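Local coordinates for capsular polysaccharide export system protein KpsC (Thermosulfurimonas dismutans, PDB 6MGD) that transfers Kdo in beta-2,7 linkage, probably from a CMP-activated donor, during synthesis of the conserved glycolipid anchor of Gram-negative capsules, at residues 52-57 with 168-173; 92-97 with 106-111. All blocks are in the same frame, centred on the assembly; numbering follows the deposited sequence.

Contact 1: 52-57 with 168-173; sequences TLENER and IKFGSP
The N55 carboxamide oxygen OD1 accepts a hydrogen bond from K169 NZ at 3.1 Å. The C=O...donor angle is 138° and the ammonium is tilted 33° from the carbonyl plane, an approach from one side of the amide. K169 spans the gap because its CG is anti to the backbone N (chi1 -179°) and every later bond of the chain is extended. The same oxygen lies near the plane of the F170 ring, at its edge, 3.8 Å from CE1, so OD1 is met by an ammonium and an aromatic rim together. K169 CG sits 3.8 Å above one face of that ring, offset toward the rim. E54 supplies the apolar counterpart: its CB is 3.7 Å from F170 CZ in an oblique approach, while its carboxylate turns to a salt bridge with R68 of strand 64-71. An alanine at F170 would remove the ring that E54 CB, N55 OD1 and K169 CG all pack against, and would probably leave the lysine chain freer to swing off the amide. K169 and F170 also touch a crystal neighbour, so their lattice setting may influence this pose. Helix 52-56 follows strand 44-49 of one sheet and helix 166-169 follows strand 155-159 of the other; the contact bridges two alpha/beta halves, consistent with the two-domain GT-B fold of this clan.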
loop_
_atom_site.group_PDB
_atom_site.type_symbol
_atom_site.label_atom_id
_atom_site.label_comp_id
_atom_site.label_asym_id
_atom_site.label_seq_id
_atom_site.Cartn_x
_atom_site.Cartn_y
_atom_site.Cartn_z
ATOM N N THR A 52 -14.866 -1.753 -2.937
ATOM C CA THR A 52 -16.272 -1.376 -2.837
ATOM C C THR A 52 -17.182 -2.474 -3.372
ATOM O O THR A 52 -18.213 -2.788 -2.764
ATOM C CB THR A 52 -16.515 -0.061 -3.579
ATOM O OG1 THR A 52 -15.742 0.980 -2.967
ATOM C CG2 THR A 52 -17.984 0.320 -3.533
ATOM N N LEU A 53 -16.814 -3.078 -4.503
ATOM C CA LEU A 53 -17.648 -4.130 -5.075
ATOM C C LEU A 53 -17.640 -5.380 -4.203
ATOM O O LEU A 53 -18.677 -6.034 -4.041
ATOM C CB LEU A 53 -17.179 -4.456 -6.492
ATOM C CG LEU A 53 -17.164 -3.273 -7.462
ATOM C CD1 LEU A 53 -16.566 -3.668 -8.806
ATOM C CD2 LEU A 53 -18.567 -2.714 -7.634
ATOM N N GLU A 54 -16.485 -5.725 -3.631
ATOM C CA GLU A 54 -16.409 -6.909 -2.781
ATOM C C GLU A 54 -17.183 -6.714 -1.482
ATOM O O GLU A 54 -17.790 -7.661 -0.970
ATOM C CB GLU A 54 -14.949 -7.256 -2.483
ATOM C CG GLU A 54 -14.183 -7.839 -3.666
ATOM C CD GLU A 54 -13.800 -6.794 -4.696
ATOM O OE1 GLU A 54 -13.716 -5.600 -4.335
ATOM O OE2 GLU A 54 -13.583 -7.165 -5.870
ATOM N N ASN A 55 -17.171 -5.496 -0.934
ATOM C CA ASN A 55 -17.931 -5.228 0.283
ATOM C C ASN A 55 -19.431 -5.316 0.036
ATOM O O ASN A 55 -20.190 -5.654 0.951
ATOM C CB ASN A 55 -17.562 -3.854 0.840
ATOM C CG ASN A 55 -16.109 -3.765 1.251
ATOM O OD1 ASN A 55 -15.488 -4.770 1.595
ATOM N ND2 ASN A 55 -15.555 -2.559 1.212
ATOM N N GLU A 56 -19.876 -5.016 -1.180
ATOM C CA GLU A 56 -21.277 -5.152 -1.550
ATOM C C GLU A 56 -21.585 -6.498 -2.190
ATOM O O GLU A 56 -22.753 -6.765 -2.495
ATOM C CB GLU A 56 -21.680 -4.026 -2.507
ATOM C CG GLU A 56 -21.382 -2.630 -1.992
ATOM C CD GLU A 56 -21.791 -1.553 -2.976
ATOM O OE1 GLU A 56 -22.306 -0.504 -2.534
ATOM O OE2 GLU A 56 -21.602 -1.756 -4.194
ATOM N N ARG A 57 -20.572 -7.342 -2.398
ATOM C CA ARG A 57 -20.734 -8.648 -3.040
ATOM C C ARG A 57 -21.378 -8.518 -4.418
ATOM O O ARG A 57 -22.085 -9.421 -4.876
ATOM C CB ARG A 57 -21.537 -9.608 -2.155
ATOM C CG ARG A 57 -20.835 -9.977 -0.857
ATOM C CD ARG A 57 -21.806 -10.553 0.160
ATOM N NE ARG A 57 -22.949 -9.670 0.377
ATOM C CZ ARG A 57 -22.919 -8.574 1.130
ATOM N NH1 ARG A 57 -21.797 -8.215 1.741
ATOM N NH2 ARG A 57 -24.010 -7.834 1.267
ATOM N N ILE A 168 -6.446 -5.410 5.858
ATOM C CA ILE A 168 -6.484 -6.494 6.832
ATOM C C ILE A 168 -7.557 -7.509 6.460
ATOM O O ILE A 168 -7.372 -8.719 6.635
ATOM C CB ILE A 168 -6.703 -5.924 8.243
ATOM C CG1 ILE A 168 -5.634 -4.874 8.567
ATOM C CG2 ILE A 168 -6.689 -7.043 9.279
ATOM C CD1 ILE A 168 -5.775 -4.272 9.945
ATOM N N LYS A 169 -8.681 -7.031 5.921
ATOM C CA LYS A 169 -9.764 -7.922 5.532
ATOM C C LYS A 169 -9.345 -8.836 4.387
ATOM O O LYS A 169 -9.528 -10.055 4.456
ATOM C CB LYS A 169 -10.997 -7.103 5.152
ATOM C CG LYS A 169 -12.197 -7.948 4.757
ATOM C CD LYS A 169 -13.424 -7.089 4.509
ATOM C CE LYS A 169 -14.591 -7.927 3.997
ATOM N NZ LYS A 169 -15.775 -7.087 3.658
ATOM N N PHE A 170 -8.775 -8.269 3.326
ATOM C CA PHE A 170 -8.393 -9.042 2.150
ATOM C C PHE A 170 -6.901 -9.339 2.080
ATOM O O PHE A 170 -6.458 -9.980 1.122
ATOM C CB PHE A 170 -8.824 -8.310 0.874
ATOM C CG PHE A 170 -10.295 -8.029 0.803
ATOM C CD1 PHE A 170 -10.808 -6.828 1.265
ATOM C CD2 PHE A 170 -11.165 -8.964 0.269
ATOM C CE1 PHE A 170 -12.164 -6.566 1.198
ATOM C CE2 PHE A 170 -12.522 -8.708 0.199
ATOM C CZ PHE A 170 -13.022 -7.507 0.664
ATOM N N GLY A 171 -6.118 -8.898 3.060
ATOM C CA GLY A 171 -4.684 -9.098 2.992
ATOM C C GLY A 171 -4.102 -9.888 4.143
ATOM O O GLY A 171 -2.938 -10.293 4.088
ATOM N N SER A 172 -4.889 -10.119 5.192
ATOM C CA SER A 172 -4.411 -10.873 6.345
ATOM C C SER A 172 -5.192 -12.172 6.465
ATOM O O SER A 172 -6.396 -12.138 6.763
ATOM C CB SER A 172 -4.543 -10.048 7.625
ATOM O OG SER A 172 -3.972 -10.733 8.727
ATOM N N PRO A 173 -4.564 -13.332 6.256
ATOM C CA PRO A 173 -5.334 -14.585 6.226
ATOM C C PRO A 173 -5.779 -15.078 7.591
ATOM O O PRO A 173 -6.697 -15.904 7.652
ATOM C CB PRO A 173 -4.360 -15.575 5.573
ATOM C CG PRO A 173 -3.009 -15.048 5.936
ATOM C CD PRO A 173 -3.138 -13.544 5.947
#

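Contact 2: 92-97 with 106-111; sequences DPIGIY and LEEILL
D92 faces L106 from the end of strand 88-92, and its carboxylate forms an Asx turn and an Asx motif with the loop that follows. The side chain can be traced outward. CB points toward helix 105-112 and carries CG to a site where the two oxygens take different partners. OD1 takes two amides of its own loop. I94 N lies 2.9 Å from D92 OD1 and meets it nearly along the C-O axis; G95 N, at 2.7 Å from D92 OD1, gives a nearly straight bond (168°) but comes from above the carboxylate plane, 58° out of it. Two donors from different directions should hold the group's rotation. OD2 turns to the helix start, where it accepts from Y105 N and is hydrogen-bonded to Y297 OH. L106 N is the next amide along, but at 4.0 Å from D92 OD2 it is only a neighbour.

Away from the carboxylate the two segments meet through carbon. The ring of Y97 leads away from the helix to an edge-to-face stack with F73. Its CG stands between the backbone N and the carbonyl carbon (chi1 61°), leaving CB as the atom that touches the helix: Y97 CB is 4.2 Å from L106 CD1, an apolar contact. Nearer the solvent, I94 and the bent E108 chain run at about a right angle, and I94 CD1 meets E108 CG at 4.1 Å.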
loop_
_atom_site.group_PDB
_atom_site.type_symbol
_atom_site.label_atom_id
_atom_site.label_comp_id
_atom_site.label_asym_id
_atom_site.label_seq_id
_atom_site.Cartn_x
_atom_site.Cartn_y
_atom_site.Cartn_z
ATOM N N ASP A 92 -5.799 -0.158 -10.885
ATOM C CA ASP A 92 -5.560 -1.579 -11.107
ATOM C C ASP A 92 -6.724 -2.174 -11.890
ATOM O O ASP A 92 -7.857 -2.193 -11.383
ATOM C CB ASP A 92 -5.382 -2.294 -9.765
ATOM C CG ASP A 92 -4.834 -3.706 -9.907
ATOM O OD1 ASP A 92 -5.294 -4.452 -10.798
ATOM O OD2 ASP A 92 -3.941 -4.073 -9.113
ATOM N N PRO A 93 -6.510 -2.651 -13.121
ATOM C CA PRO A 93 -7.615 -3.205 -13.913
ATOM C C PRO A 93 -7.923 -4.672 -13.656
ATOM O O PRO A 93 -8.906 -5.182 -14.212
ATOM C CB PRO A 93 -7.119 -3.009 -15.352
ATOM C CG PRO A 93 -5.640 -3.159 -15.237
ATOM C CD PRO A 93 -5.263 -2.556 -13.900
ATOM N N ILE A 94 -7.120 -5.362 -12.854
ATOM C CA ILE A 94 -7.305 -6.778 -12.569
ATOM C C ILE A 94 -7.795 -6.995 -11.141
ATOM O O ILE A 94 -8.730 -7.764 -10.905
ATOM C CB ILE A 94 -6.002 -7.567 -12.836
ATOM C CG1 ILE A 94 -5.611 -7.458 -14.311
ATOM C CG2 ILE A 94 -6.156 -9.019 -12.425
ATOM C CD1 ILE A 94 -4.351 -8.217 -14.672
ATOM N N GLY A 95 -7.172 -6.323 -10.178
ATOM C CA GLY A 95 -7.577 -6.402 -8.788
ATOM C C GLY A 95 -7.166 -5.168 -8.013
ATOM O O GLY A 95 -7.504 -4.046 -8.402
ATOM N N ILE A 96 -6.444 -5.359 -6.909
ATOM C CA ILE A 96 -5.871 -4.247 -6.162
ATOM C C ILE A 96 -4.741 -4.803 -5.309
ATOM O O ILE A 96 -4.733 -5.987 -4.961
ATOM C CB ILE A 96 -6.946 -3.514 -5.319
ATOM C CG1 ILE A 96 -6.448 -2.126 -4.907
ATOM C CG2 ILE A 96 -7.341 -4.331 -4.105
ATOM C CD1 ILE A 96 -7.554 -1.182 -4.511
ATOM N N TYR A 97 -3.776 -3.942 -4.978
ATOM C CA TYR A 97 -2.504 -4.425 -4.446
ATOM C C TYR A 97 -2.670 -5.108 -3.092
ATOM O O TYR A 97 -1.981 -6.094 -2.806
ATOM C CB TYR A 97 -1.497 -3.273 -4.355
ATOM C CG TYR A 97 -1.903 -2.127 -3.451
ATOM C CD1 TYR A 97 -2.562 -1.013 -3.958
ATOM C CD2 TYR A 97 -1.610 -2.152 -2.093
ATOM C CE1 TYR A 97 -2.931 0.036 -3.135
ATOM C CE2 TYR A 97 -1.974 -1.108 -1.262
ATOM C CZ TYR A 97 -2.632 -0.018 -1.786
ATOM O OH TYR A 97 -2.991 1.022 -0.957
ATOM N N LEU A 106 -0.285 -5.303 -9.986
ATOM C CA LEU A 106 1.055 -5.183 -9.419
ATOM C C LEU A 106 1.729 -6.547 -9.337
ATOM O O LEU A 106 2.921 -6.682 -9.639
ATOM C CB LEU A 106 0.983 -4.539 -8.033
ATOM C CG LEU A 106 2.119 -3.637 -7.531
ATOM C CD1 LEU A 106 2.301 -3.796 -6.024
ATOM C CD2 LEU A 106 3.440 -3.860 -8.268
ATOM N N GLU A 107 0.974 -7.572 -8.941
ATOM C CA GLU A 107 1.533 -8.914 -8.842
ATOM C C GLU A 107 1.907 -9.463 -10.213
ATOM O O GLU A 107 2.907 -10.179 -10.342
ATOM C CB GLU A 107 0.535 -9.834 -8.137
ATOM C CG GLU A 107 1.107 -11.151 -7.649
ATOM C CD GLU A 107 0.088 -11.973 -6.878
ATOM O OE1 GLU A 107 -1.081 -11.538 -6.788
ATOM O OE2 GLU A 107 0.454 -13.049 -6.360
ATOM N N GLU A 108 1.128 -9.132 -11.247
ATOM C CA GLU A 108 1.467 -9.573 -12.596
ATOM C C GLU A 108 2.699 -8.850 -13.123
ATOM O O GLU A 108 3.496 -9.443 -13.859
ATOM C CB GLU A 108 0.282 -9.361 -13.541
ATOM C CG GLU A 108 -1.016 -10.047 -13.118
ATOM C CD GLU A 108 -0.854 -11.538 -12.880
ATOM O OE1 GLU A 108 -0.977 -11.970 -11.714
ATOM O OE2 GLU A 108 -0.600 -12.276 -13.855
ATOM N N ILE A 109 2.869 -7.575 -12.766
ATOM C CA ILE A 109 4.071 -6.843 -13.161
ATOM C C ILE A 109 5.308 -7.500 -12.562
ATOM O O ILE A 109 6.299 -7.757 -13.255
ATOM C CB ILE A 109 3.963 -5.365 -12.745
ATOM C CG1 ILE A 109 2.973 -4.621 -13.642
ATOM C CG2 ILE A 109 5.329 -4.694 -12.786
ATOM C CD1 ILE A 109 2.842 -3.152 -13.304
ATOM N N LEU A 110 5.259 -7.796 -11.261
ATOM C CA LEU A 110 6.417 -8.366 -10.583
ATOM C C LEU A 110 6.714 -9.786 -11.050
ATOM O O LEU A 110 7.876 -10.207 -11.036
ATOM C CB LEU A 110 6.198 -8.329 -9.070
ATOM C CG LEU A 110 5.960 -6.931 -8.493
ATOM C CD1 LEU A 110 5.607 -7.002 -7.016
ATOM C CD2 LEU A 110 7.176 -6.038 -8.719
ATOM N N LEU A 111 5.689 -10.538 -11.462
ATOM C CA LEU A 111 5.917 -11.893 -11.957
ATOM C C LEU A 111 6.531 -11.873 -13.351
ATOM O O LEU A 111 7.514 -12.576 -13.615
ATOM C CB LEU A 111 4.607 -12.684 -11.951
ATOM C CG LEU A 111 4.564 -14.008 -12.722
ATOM C CD1 LEU A 111 5.653 -14.969 -12.265
ATOM C CD2 LEU A 111 3.196 -14.651 -12.573
#

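In the fold
Contact 1 lies at the surface, with none of its touching residues buried; contact 2 is partly buried, with D92 and L106 enclosed. They bury similar areas, 135 and 146 Å², by different chemistry: a hydrogen bond from a lysine to a side-chain amide and an aromatic edge in contact 1, against loose carbon contacts and a distant polar approach beside an internally bonded aspartate in contact 2. Contact 1 joins helices that follow strands of the two different sheets, whereas contact 2 packs a strand-end loop on the next helix. Strand 64-71 links them: R68 pairs with E54 and shares a backbone hydrogen bond with D92. Contact 2 is nested in the loop closed by contact 1, their centres 16 Å apart.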